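Local coordinates for pyridine nucleotide-disulfide oxidoreductase-like protein (Myceliophthora thermophila, PDB 5MQ6) that uses FAD to insert one oxygen atom beside the carbonyl of ketones, polycyclic ones above all, giving esters or lactones with high enantioselectivity, at residues Ala57-Val62 against Trp122-Tyr127; Asp108-Asp113 against Lys176-Ser181; Gly116-Thr121 against His163-Ala168. One frame throughout, in Å; residues are numbered along the deposited sequence.

Interaction 1: Ala57-Val62 against Trp122-Tyr127; sequences AEDPWV and WWWNRY. With FAD (flavin-adenine dinucleotide), chain B.
The irregular backbone of A57-V62 passes the C-terminal end of the short helix 121-124 at its closest where D59 meets W124, CA to CA 7.1 Å, and N125 is where the helical backbone ends. D59 forms an Asx turn: its OD1 accepts from W61 N at 2.7 Å. That turn fixes the carboxylate while OD2, on its syn side, takes the indole N-H of W123, NE1 to OD2 3.0 Å. CG of D59 is anti to its backbone N (chi1 -177°), which carries the carboxyl carbon toward W123; CB itself rests against CZ3 of W124. A short acid suits this place because it serves the turn and a neighbouring indole together.

W61 fills the angle between W123 and R126. Its NE1 donates to the carbonyl O of W124 at 2.9 Å, rising well above that carbonyl plane, and its edge points at the face of W123 with the rings 77° apart. The extended chain of R126 slides past W61 in the opposite direction, its CD 3.8 Å from the centroid of the five-membered ring and its guanidinium lying flat on the indole, planes 23° apart, a cation-pi stack. P60 CB covers the other face. R126 NE turns its N-H to W123 O at 2.8 Å, so the carbonyls of W123 and W124 each receive a side-chain N-H.

An alanine in place of W61 would probably leave W124 O without its indole donor and R126 without the flat surface that holds its guanidinium. This end of the helix borders the FAD site, where W124 turns its edge to the cofactor: its indole NE1 donates to the ribose hydroxyl O3B of FAD at 3.0 Å.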
# COMPACT_ATOMS: atom_id res chain seq x y z
N ALA A 57 5.09 5.32 -17.40
CA ALA A 57 4.47 5.73 -16.19
C ALA A 57 3.21 6.60 -16.38
O ALA A 57 2.52 6.89 -15.41
CB ALA A 57 5.54 6.39 -15.30
N GLU A 58 2.87 6.98 -17.61
CA GLU A 58 1.79 7.91 -17.82
C GLU A 58 0.48 7.23 -17.65
O GLU A 58 0.37 6.03 -17.78
CB GLU A 58 1.84 8.61 -19.21
CG GLU A 58 3.07 9.53 -19.39
CD GLU A 58 3.12 10.76 -18.45
OE1 GLU A 58 2.10 11.53 -18.35
OE2 GLU A 58 4.19 10.99 -17.80
N ASP A 59 -0.55 8.04 -17.44
CA ASP A 59 -1.92 7.60 -17.15
C ASP A 59 -2.56 7.17 -18.44
O ASP A 59 -2.81 8.01 -19.25
CB ASP A 59 -2.68 8.76 -16.58
CG ASP A 59 -4.10 8.42 -16.16
OD1 ASP A 59 -4.67 7.39 -16.60
OD2 ASP A 59 -4.65 9.21 -15.34
N PRO A 60 -2.88 5.86 -18.60
CA PRO A 60 -3.54 5.44 -19.81
C PRO A 60 -4.97 5.73 -19.91
O PRO A 60 -5.55 5.47 -20.95
CB PRO A 60 -3.48 3.89 -19.75
CG PRO A 60 -2.66 3.53 -18.58
CD PRO A 60 -2.62 4.73 -17.69
N TRP A 61 -5.62 6.06 -18.80
CA TRP A 61 -7.04 6.04 -18.77
C TRP A 61 -7.65 7.43 -18.86
O TRP A 61 -8.86 7.57 -19.03
CB TRP A 61 -7.48 5.45 -17.44
CG TRP A 61 -6.66 4.32 -17.01
CD1 TRP A 61 -5.86 4.23 -15.88
CD2 TRP A 61 -6.50 3.09 -17.72
NE1 TRP A 61 -5.24 3.00 -15.85
CE2 TRP A 61 -5.62 2.28 -16.96
CE3 TRP A 61 -7.06 2.57 -18.91
CZ2 TRP A 61 -5.22 0.99 -17.38
CZ3 TRP A 61 -6.67 1.27 -19.30
CH2 TRP A 61 -5.76 0.51 -18.54
N VAL A 62 -6.86 8.45 -18.64
CA VAL A 62 -7.44 9.83 -18.53
C VAL A 62 -8.01 10.37 -19.84
O VAL A 62 -7.43 10.23 -20.87
CB VAL A 62 -6.41 10.80 -17.88
CG1 VAL A 62 -5.12 10.92 -18.68
CG2 VAL A 62 -7.06 12.14 -17.59
N TRP A 122 -7.18 2.08 -7.50
CA TRP A 122 -8.25 1.55 -8.36
C TRP A 122 -8.50 2.37 -9.65
O TRP A 122 -9.26 1.92 -10.53
CB TRP A 122 -9.57 1.33 -7.54
CG TRP A 122 -9.23 0.54 -6.30
CD1 TRP A 122 -9.25 0.96 -5.04
CD2 TRP A 122 -8.65 -0.77 -6.27
NE1 TRP A 122 -8.73 -0.00 -4.18
CE2 TRP A 122 -8.36 -1.08 -4.91
CE3 TRP A 122 -8.32 -1.71 -7.25
CZ2 TRP A 122 -7.78 -2.27 -4.52
CZ3 TRP A 122 -7.78 -2.92 -6.84
CH2 TRP A 122 -7.50 -3.19 -5.48
N TRP A 123 -7.93 3.58 -9.70
CA TRP A 123 -7.86 4.38 -10.92
C TRP A 123 -6.71 3.83 -11.77
O TRP A 123 -6.88 3.57 -12.92
CB TRP A 123 -7.59 5.90 -10.65
CG TRP A 123 -7.36 6.60 -11.90
CD1 TRP A 123 -6.16 6.75 -12.55
CD2 TRP A 123 -8.36 7.16 -12.78
NE1 TRP A 123 -6.37 7.36 -13.77
CE2 TRP A 123 -7.70 7.59 -13.96
CE3 TRP A 123 -9.73 7.28 -12.72
CZ2 TRP A 123 -8.35 8.26 -15.02
CZ3 TRP A 123 -10.41 7.95 -13.78
CH2 TRP A 123 -9.70 8.40 -14.93
N TRP A 124 -5.53 3.72 -11.20
CA TRP A 124 -4.33 3.37 -11.97
C TRP A 124 -4.25 1.92 -12.45
O TRP A 124 -3.95 1.66 -13.59
CB TRP A 124 -3.13 3.69 -11.16
CG TRP A 124 -2.88 5.12 -10.79
CD1 TRP A 124 -3.01 5.65 -9.57
CD2 TRP A 124 -2.28 6.15 -11.60
NE1 TRP A 124 -2.61 6.96 -9.57
CE2 TRP A 124 -2.14 7.28 -10.81
CE3 TRP A 124 -1.88 6.22 -12.92
CZ2 TRP A 124 -1.65 8.48 -11.29
CZ3 TRP A 124 -1.36 7.43 -13.40
CH2 TRP A 124 -1.24 8.53 -12.58
N ASN A 125 -4.58 0.99 -11.58
CA ASN A 125 -4.43 -0.43 -11.81
C ASN A 125 -5.72 -0.91 -12.34
O ASN A 125 -6.80 -0.84 -11.67
CB ASN A 125 -4.06 -1.16 -10.51
CG ASN A 125 -2.76 -0.63 -9.92
OD1 ASN A 125 -1.71 -0.98 -10.37
ND2 ASN A 125 -2.84 0.23 -8.91
N ARG A 126 -5.67 -1.38 -13.58
CA ARG A 126 -6.86 -1.99 -14.18
C ARG A 126 -6.47 -3.21 -15.02
O ARG A 126 -7.13 -3.54 -16.00
CB ARG A 126 -7.62 -0.94 -15.03
CG ARG A 126 -7.73 0.47 -14.45
CD ARG A 126 -8.73 1.25 -15.27
NE ARG A 126 -8.70 2.65 -14.84
CZ ARG A 126 -9.61 3.58 -15.18
NH1 ARG A 126 -10.61 3.28 -15.97
NH2 ARG A 126 -9.47 4.85 -14.74
N TYR A 127 -5.40 -3.89 -14.60
CA TYR A 127 -4.83 -4.98 -15.38
C TYR A 127 -5.82 -6.15 -15.35
O TYR A 127 -6.73 -6.14 -14.54
CB TYR A 127 -3.44 -5.32 -14.86
CG TYR A 127 -3.38 -5.77 -13.42
CD1 TYR A 127 -3.85 -7.04 -13.07
CD2 TYR A 127 -2.88 -4.95 -12.42
CE1 TYR A 127 -3.79 -7.52 -11.77
CE2 TYR A 127 -2.81 -5.42 -11.11
CZ TYR A 127 -3.29 -6.72 -10.80
OH TYR A 127 -3.27 -7.22 -9.56
PA FAD B . -3.82 5.49 -3.06
O1A FAD B . -2.44 5.10 -3.45
O2A FAD B . -5.01 4.62 -3.42
O5B FAD B . -4.11 6.95 -3.67
C5B FAD B . -3.18 7.97 -3.51
C4B FAD B . -3.17 8.82 -4.76
O4B FAD B . -2.37 9.97 -4.47
C3B FAD B . -2.58 8.17 -6.01
O3B FAD B . -3.40 8.43 -7.12
C2B FAD B . -1.25 8.84 -6.17
O2B FAD B . -0.82 8.91 -7.51
C1B FAD B . -1.54 10.21 -5.58
N9A FAD B . -0.35 10.93 -5.19
C8A FAD B . 0.64 10.47 -4.38
N7A FAD B . 1.58 11.41 -4.30
C5A FAD B . 1.24 12.47 -5.06
C6A FAD B . 1.83 13.79 -5.34
N6A FAD B . 2.99 14.22 -4.88
N1A FAD B . 1.09 14.56 -6.09
C2A FAD B . -0.10 14.17 -6.62
N3A FAD B . -0.72 13.02 -6.44
C4A FAD B . -0.04 12.13 -5.66
N1 FAD B . -4.75 -2.97 0.23
C2 FAD B . -5.67 -3.69 0.96
O2 FAD B . -5.86 -3.44 2.15
N3 FAD B . -6.37 -4.68 0.40
C4 FAD B . -6.18 -4.98 -0.90
O4 FAD B . -6.86 -5.88 -1.36
C4X FAD B . -5.22 -4.28 -1.77
N5 FAD B . -4.98 -4.57 -3.09
C5X FAD B . -4.06 -3.83 -3.76
C6 FAD B . -3.77 -4.13 -5.18
C7 FAD B . -2.75 -3.27 -5.82
C7M FAD B . -2.37 -3.47 -7.26
C8 FAD B . -2.03 -2.18 -5.08
C8M FAD B . -0.98 -1.28 -5.73
C9 FAD B . -2.33 -1.95 -3.76
C9A FAD B . -3.31 -2.72 -3.08
N10 FAD B . -3.55 -2.45 -1.72
C10 FAD B . -4.52 -3.20 -1.06
C1' FAD B . -2.89 -1.33 -1.00
C2' FAD B . -3.68 -0.03 -1.44
O2' FAD B . -2.74 0.95 -1.89
C3' FAD B . -4.62 0.57 -0.33
O3' FAD B . -5.59 -0.41 0.04
C4' FAD B . -5.49 1.79 -0.72
O4' FAD B . -6.11 1.73 -2.08
C5' FAD B . -4.68 3.09 -0.55
O5' FAD B . -5.64 4.19 -0.52
P FAD B . -4.92 5.64 -0.42
O1P FAD B . -6.02 6.66 -0.90
O2P FAD B . -4.26 5.70 0.96
O3P FAD B . -3.65 5.58 -1.47

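Interaction 2: Asp108-Asp113 against Lys176-Ser181; sequences DILMVD and KALFRS. With FAD (flavin-adenine dinucleotide), chain B.
F179 presents the edge of its ring to D113, with CD1 4.1 Å from D113 CB, while the backbone of G116 and G117 passes across one ring face; F118 meets the same ring edge-to-face. The carboxylate of D113 is the second flat group. OD1 accepts from the ribose hydroxyl O3B of FAD at 2.7 Å and from the backbone N of A115, and OD2 accepts from A86 N, so the acid is held by amides as it grips the sugar. CG of D113 stands anti to the backbone N (chi1 -159°), directed toward the cofactor.

Behind these groups the two segments pair as parallel strands, M111 beside A177 and V112 beside L178. The ladder runs from M111 N to K176 O, then from L178 N to M111 O at 2.7 Å, then from D113 N to L178 O. Strand 109-112 lies between 78-84 and 177-178, the arrangement of a Rossmann-type dinucleotide-binding domain, in which an acid ending the second strand typically binds the adenosine ribose.

V112 and L178 share one face of the sheet, where V112 CG1 comes 4.3 Å from L178 CD2 and strand 210-216 packs on L178; branched aliphatic groups fill that interior well. On the opposite face A177 is small, and F118 lies against it. R180 adopts positive phi (57°), bending the chain so that S181 N reaches D113 O at 3.0 Å. S181 OG then donates to F179 O at 2.8 Å, while S181 O lies 3.1 Å from C2A of the FAD adenine.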
# COMPACT_ATOMS: atom_id res chain seq x y z
N ASP A 108 -14.21 24.87 0.65
CA ASP A 108 -13.69 24.23 1.81
C ASP A 108 -12.78 23.02 1.52
O ASP A 108 -12.01 22.66 2.35
CB ASP A 108 -14.79 23.86 2.74
CG ASP A 108 -15.36 25.05 3.47
OD1 ASP A 108 -14.78 26.15 3.37
OD2 ASP A 108 -16.39 24.88 4.17
N ILE A 109 -12.92 22.40 0.36
CA ILE A 109 -12.15 21.22 -0.03
C ILE A 109 -11.66 21.34 -1.45
O ILE A 109 -12.45 21.61 -2.34
CB ILE A 109 -12.98 19.91 0.08
CG1 ILE A 109 -13.27 19.61 1.59
CG2 ILE A 109 -12.20 18.72 -0.60
CD1 ILE A 109 -14.06 18.31 1.83
N LEU A 110 -10.35 21.09 -1.64
CA LEU A 110 -9.78 20.72 -2.90
C LEU A 110 -9.00 19.47 -2.70
O LEU A 110 -8.07 19.44 -1.92
CB LEU A 110 -8.93 21.83 -3.55
CG LEU A 110 -8.43 21.45 -4.97
CD1 LEU A 110 -9.56 21.49 -5.96
CD2 LEU A 110 -7.31 22.36 -5.45
N MET A 111 -9.38 18.45 -3.47
CA MET A 111 -8.64 17.19 -3.51
C MET A 111 -7.73 17.29 -4.72
O MET A 111 -8.18 17.77 -5.79
CB MET A 111 -9.57 15.96 -3.62
CG MET A 111 -10.67 15.94 -2.53
SD MET A 111 -11.81 14.54 -2.76
CE MET A 111 -10.74 13.26 -2.11
N VAL A 112 -6.48 16.88 -4.53
CA VAL A 112 -5.47 16.95 -5.59
C VAL A 112 -4.85 15.60 -5.78
O VAL A 112 -4.41 14.94 -4.82
CB VAL A 112 -4.37 18.01 -5.28
CG1 VAL A 112 -3.38 18.23 -6.44
CG2 VAL A 112 -5.06 19.33 -4.95
N ASP A 113 -4.76 15.18 -7.05
CA ASP A 113 -4.25 13.87 -7.36
C ASP A 113 -3.63 13.92 -8.77
O ASP A 113 -4.17 14.51 -9.69
CB ASP A 113 -5.40 12.87 -7.32
CG ASP A 113 -4.94 11.39 -7.12
OD1 ASP A 113 -3.89 10.99 -7.65
OD2 ASP A 113 -5.67 10.63 -6.44
N LYS A 176 -14.87 19.28 -6.66
CA LYS A 176 -13.87 19.68 -5.66
C LYS A 176 -12.51 18.94 -5.79
O LYS A 176 -11.79 18.73 -4.82
CB LYS A 176 -14.51 19.44 -4.33
CG LYS A 176 -15.79 20.30 -4.11
CD LYS A 176 -16.37 19.98 -2.77
CE LYS A 176 -17.47 20.99 -2.36
NZ LYS A 176 -18.75 20.39 -2.50
N ALA A 177 -12.20 18.56 -6.99
CA ALA A 177 -11.02 17.83 -7.32
C ALA A 177 -10.24 18.39 -8.49
O ALA A 177 -10.76 18.79 -9.48
CB ALA A 177 -11.39 16.40 -7.60
N LEU A 178 -8.94 18.37 -8.34
CA LEU A 178 -8.04 18.73 -9.33
C LEU A 178 -7.19 17.49 -9.69
O LEU A 178 -6.37 17.01 -8.91
CB LEU A 178 -7.19 19.88 -8.85
CG LEU A 178 -6.00 20.25 -9.71
CD1 LEU A 178 -6.49 20.75 -11.12
CD2 LEU A 178 -5.16 21.24 -8.95
N PHE A 179 -7.37 17.00 -10.91
CA PHE A 179 -6.70 15.75 -11.34
C PHE A 179 -5.51 16.07 -12.26
O PHE A 179 -5.25 17.26 -12.57
CB PHE A 179 -7.72 14.80 -12.02
CG PHE A 179 -8.75 14.30 -11.11
CD1 PHE A 179 -8.40 13.51 -10.03
CD2 PHE A 179 -10.06 14.66 -11.29
CE1 PHE A 179 -9.37 13.05 -9.14
CE2 PHE A 179 -11.00 14.18 -10.44
CZ PHE A 179 -10.65 13.38 -9.33
N ARG A 180 -4.81 15.02 -12.66
CA ARG A 180 -3.63 15.15 -13.50
C ARG A 180 -2.57 16.03 -12.88
O ARG A 180 -1.70 16.56 -13.60
CB ARG A 180 -3.98 15.70 -14.90
CG ARG A 180 -5.07 14.89 -15.59
CD ARG A 180 -5.45 15.50 -16.95
NE ARG A 180 -6.04 16.82 -16.80
CZ ARG A 180 -6.39 17.62 -17.81
NH1 ARG A 180 -6.28 17.21 -19.04
NH2 ARG A 180 -6.90 18.81 -17.59
N SER A 181 -2.61 16.22 -11.57
CA SER A 181 -1.74 17.19 -10.96
C SER A 181 -0.72 16.60 -10.00
O SER A 181 -1.08 15.96 -9.01
CB SER A 181 -2.61 18.24 -10.29
OG SER A 181 -3.37 18.91 -11.23
PA FAD B . -3.82 5.49 -3.06
O1A FAD B . -2.44 5.10 -3.45
O2A FAD B . -5.01 4.62 -3.42
O5B FAD B . -4.11 6.95 -3.67
C5B FAD B . -3.18 7.97 -3.51
C4B FAD B . -3.17 8.82 -4.76
O4B FAD B . -2.37 9.97 -4.47
C3B FAD B . -2.58 8.17 -6.01
O3B FAD B . -3.40 8.43 -7.12
C2B FAD B . -1.25 8.84 -6.17
O2B FAD B . -0.82 8.91 -7.51
C1B FAD B . -1.54 10.21 -5.58
N9A FAD B . -0.35 10.93 -5.19
C8A FAD B . 0.64 10.47 -4.38
N7A FAD B . 1.58 11.41 -4.30
C5A FAD B . 1.24 12.47 -5.06
C6A FAD B . 1.83 13.79 -5.34
N6A FAD B . 2.99 14.22 -4.88
N1A FAD B . 1.09 14.56 -6.09
C2A FAD B . -0.10 14.17 -6.62
N3A FAD B . -0.72 13.02 -6.44
C4A FAD B . -0.04 12.13 -5.66
N1 FAD B . -4.75 -2.97 0.23
C2 FAD B . -5.67 -3.69 0.96
O2 FAD B . -5.86 -3.44 2.15
N3 FAD B . -6.37 -4.68 0.40
C4 FAD B . -6.18 -4.98 -0.90
O4 FAD B . -6.86 -5.88 -1.36
C4X FAD B . -5.22 -4.28 -1.77
N5 FAD B . -4.98 -4.57 -3.09
C5X FAD B . -4.06 -3.83 -3.76
C6 FAD B . -3.77 -4.13 -5.18
C7 FAD B . -2.75 -3.27 -5.82
C7M FAD B . -2.37 -3.47 -7.26
C8 FAD B . -2.03 -2.18 -5.08
C8M FAD B . -0.98 -1.28 -5.73
C9 FAD B . -2.33 -1.95 -3.76
C9A FAD B . -3.31 -2.72 -3.08
N10 FAD B . -3.55 -2.45 -1.72
C10 FAD B . -4.52 -3.20 -1.06
C1' FAD B . -2.89 -1.33 -1.00
C2' FAD B . -3.68 -0.03 -1.44
O2' FAD B . -2.74 0.95 -1.89
C3' FAD B . -4.62 0.57 -0.33
O3' FAD B . -5.59 -0.41 0.04
C4' FAD B . -5.49 1.79 -0.72
O4' FAD B . -6.11 1.73 -2.08
C5' FAD B . -4.68 3.09 -0.55
O5' FAD B . -5.64 4.19 -0.52
P FAD B . -4.92 5.64 -0.42
O1P FAD B . -6.02 6.66 -0.90
O2P FAD B . -4.26 5.70 0.96
O3P FAD B . -3.65 5.58 -1.47

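Interaction 3: Gly116-Thr121 against His163-Ala168; sequences GGFGGT and HAYRIA. With FAD (flavin-adenine dinucleotide), chain B.
F118 lodges against Y165 and A168 in a buried, mainly aromatic contact between the glycine-rich loop that follows strand 109-112 and the helix 157-170. The phenylalanine ring sends its edge toward the face of Y165, the planes 84° apart, and A168 CB sits over the centre of the F118 ring, 3.6 Å from its centroid. CG of F118 lies beside the backbone N (chi1 -65°), which aims the ring at the helix. Alanines suit the helix surface here: A168 offers a lone methyl that can sit over the ring centre, a CH-pi contact, and A164 CB approaches G119 CA at 3.7 Å.

The hydroxyl of Y165 accepts from F118 N at 3.1 Å. It also approaches G117 CA so closely that any CB there would collide with OH. G119, at phi 126°, would press a CB on the preceding carbonyl, and at G120 a CB would strike O2A of FAD. Glycine thus suits all three of these positions. The chain then delivers T121 N to O2A at 2.9 Å, a glycine-rich loop that binds the FAD diphosphate beside what is probably the Rossmann-type GxGxxG segment.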
# COMPACT_ATOMS: atom_id res chain seq x y z
N GLY A 116 -6.03 10.67 -13.18
CA GLY A 116 -7.04 11.37 -14.02
C GLY A 116 -8.45 11.39 -13.49
O GLY A 116 -9.41 11.97 -14.09
N GLY A 117 -8.63 10.77 -12.33
CA GLY A 117 -9.94 10.69 -11.74
C GLY A 117 -9.83 10.05 -10.35
O GLY A 117 -8.74 9.77 -9.87
N PHE A 118 -10.98 9.83 -9.73
CA PHE A 118 -11.04 9.26 -8.38
C PHE A 118 -10.60 7.81 -8.36
O PHE A 118 -10.72 7.09 -9.36
CB PHE A 118 -12.44 9.36 -7.79
CG PHE A 118 -12.90 10.76 -7.57
CD1 PHE A 118 -12.49 11.43 -6.42
CD2 PHE A 118 -13.76 11.40 -8.46
CE1 PHE A 118 -12.89 12.72 -6.15
CE2 PHE A 118 -14.23 12.74 -8.17
CZ PHE A 118 -13.75 13.37 -7.01
N GLY A 119 -10.12 7.37 -7.20
CA GLY A 119 -9.88 5.95 -7.01
C GLY A 119 -8.49 5.55 -6.55
O GLY A 119 -8.34 4.48 -6.03
N GLY A 120 -7.47 6.41 -6.76
CA GLY A 120 -6.11 6.08 -6.44
C GLY A 120 -5.66 4.75 -7.09
O GLY A 120 -5.74 4.57 -8.33
N THR A 121 -5.18 3.85 -6.25
CA THR A 121 -4.92 2.47 -6.65
C THR A 121 -5.88 1.90 -7.73
O THR A 121 -5.41 1.30 -8.70
CB THR A 121 -5.00 1.57 -5.40
OG1 THR A 121 -4.00 1.96 -4.44
CG2 THR A 121 -4.78 0.10 -5.76
N HIS A 163 -17.03 2.18 -7.09
CA HIS A 163 -17.38 2.54 -5.74
C HIS A 163 -16.75 3.89 -5.30
O HIS A 163 -17.42 4.67 -4.60
CB HIS A 163 -17.02 1.47 -4.79
CG HIS A 163 -17.49 1.72 -3.40
ND1 HIS A 163 -18.84 1.82 -3.06
CD2 HIS A 163 -16.81 1.82 -2.23
CE1 HIS A 163 -18.96 1.97 -1.76
NE2 HIS A 163 -17.75 1.95 -1.22
N ALA A 164 -15.51 4.10 -5.70
CA ALA A 164 -14.85 5.39 -5.55
C ALA A 164 -15.71 6.52 -6.16
O ALA A 164 -15.95 7.57 -5.52
CB ALA A 164 -13.48 5.32 -6.25
N TYR A 165 -16.20 6.29 -7.37
CA TYR A 165 -17.15 7.20 -8.04
C TYR A 165 -18.46 7.31 -7.31
O TYR A 165 -18.99 8.41 -7.19
CB TYR A 165 -17.34 6.89 -9.54
CG TYR A 165 -16.24 7.56 -10.24
CD1 TYR A 165 -14.92 7.09 -10.15
CD2 TYR A 165 -16.47 8.78 -10.94
CE1 TYR A 165 -13.85 7.76 -10.80
CE2 TYR A 165 -15.41 9.44 -11.59
CZ TYR A 165 -14.10 8.94 -11.48
OH TYR A 165 -13.09 9.68 -11.99
N ARG A 166 -18.93 6.20 -6.76
CA ARG A 166 -20.14 6.23 -5.97
C ARG A 166 -19.97 7.17 -4.76
O ARG A 166 -20.90 7.93 -4.36
CB ARG A 166 -20.54 4.83 -5.52
CG ARG A 166 -21.68 4.78 -4.52
CD ARG A 166 -22.17 3.35 -4.23
NE ARG A 166 -22.49 2.65 -5.46
CZ ARG A 166 -21.73 1.78 -6.14
NH1 ARG A 166 -20.55 1.35 -5.69
NH2 ARG A 166 -22.20 1.36 -7.32
N ILE A 167 -18.82 7.07 -4.12
CA ILE A 167 -18.57 7.90 -2.93
C ILE A 167 -18.49 9.36 -3.37
O ILE A 167 -19.13 10.22 -2.77
CB ILE A 167 -17.31 7.48 -2.16
CG1 ILE A 167 -17.57 6.10 -1.53
CG2 ILE A 167 -16.97 8.48 -1.03
CD1 ILE A 167 -16.34 5.33 -1.19
N ALA A 168 -17.71 9.64 -4.39
CA ALA A 168 -17.56 11.03 -4.81
C ALA A 168 -18.87 11.67 -5.21
O ALA A 168 -19.12 12.88 -4.93
CB ALA A 168 -16.57 11.11 -5.94
PA FAD B . -3.82 5.49 -3.06
O1A FAD B . -2.44 5.10 -3.45
O2A FAD B . -5.01 4.62 -3.42
O5B FAD B . -4.11 6.95 -3.67
C5B FAD B . -3.18 7.97 -3.51
C4B FAD B . -3.17 8.82 -4.76
O4B FAD B . -2.37 9.97 -4.47
C3B FAD B . -2.58 8.17 -6.01
O3B FAD B . -3.40 8.43 -7.12
C2B FAD B . -1.25 8.84 -6.17
O2B FAD B . -0.82 8.91 -7.51
C1B FAD B . -1.54 10.21 -5.58
N9A FAD B . -0.35 10.93 -5.19
C8A FAD B . 0.64 10.47 -4.38
N7A FAD B . 1.58 11.41 -4.30
C5A FAD B . 1.24 12.47 -5.06
C6A FAD B . 1.83 13.79 -5.34
N6A FAD B . 2.99 14.22 -4.88
N1A FAD B . 1.09 14.56 -6.09
C2A FAD B . -0.10 14.17 -6.62
N3A FAD B . -0.72 13.02 -6.44
C4A FAD B . -0.04 12.13 -5.66
N1 FAD B . -4.75 -2.97 0.23
C2 FAD B . -5.67 -3.69 0.96
O2 FAD B . -5.86 -3.44 2.15
N3 FAD B . -6.37 -4.68 0.40
C4 FAD B . -6.18 -4.98 -0.90
O4 FAD B . -6.86 -5.88 -1.36
C4X FAD B . -5.22 -4.28 -1.77
N5 FAD B . -4.98 -4.57 -3.09
C5X FAD B . -4.06 -3.83 -3.76
C6 FAD B . -3.77 -4.13 -5.18
C7 FAD B . -2.75 -3.27 -5.82
C7M FAD B . -2.37 -3.47 -7.26
C8 FAD B . -2.03 -2.18 -5.08
C8M FAD B . -0.98 -1.28 -5.73
C9 FAD B . -2.33 -1.95 -3.76
C9A FAD B . -3.31 -2.72 -3.08
N10 FAD B . -3.55 -2.45 -1.72
C10 FAD B . -4.52 -3.20 -1.06
C1' FAD B . -2.89 -1.33 -1.00
C2' FAD B . -3.68 -0.03 -1.44
O2' FAD B . -2.74 0.95 -1.89
C3' FAD B . -4.62 0.57 -0.33
O3' FAD B . -5.59 -0.41 0.04
C4' FAD B . -5.49 1.79 -0.72
O4' FAD B . -6.11 1.73 -2.08
C5' FAD B . -4.68 3.09 -0.55
O5' FAD B . -5.64 4.19 -0.52
P FAD B . -4.92 5.64 -0.42
O1P FAD B . -6.02 6.66 -0.90
O2P FAD B . -4.26 5.70 0.96
O3P FAD B . -3.65 5.58 -1.47

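In the fold
All three contacts touch FAD, but their chemistry follows their depth. Interactions 2 and 3 are buried, and interaction 1 is partly buried, with several of its residues reaching solvent. Interaction 2 is a backbone ladder joining two strands of one sheet, interaction 3 fits a loop on a helix by apolar surfaces, and interaction 1 relies on indole N-H groups, a carboxylate and a guanidinium. The chain ties them in order: 108-113 leads through 116-121 into 122-127, and helix 157-170 into strand 177-178, so interaction 3 is nested within interaction 2. F179 bridges these two, and D59 reaches G116 through a weak hydrogen bond, joining interaction 1 to interaction 3.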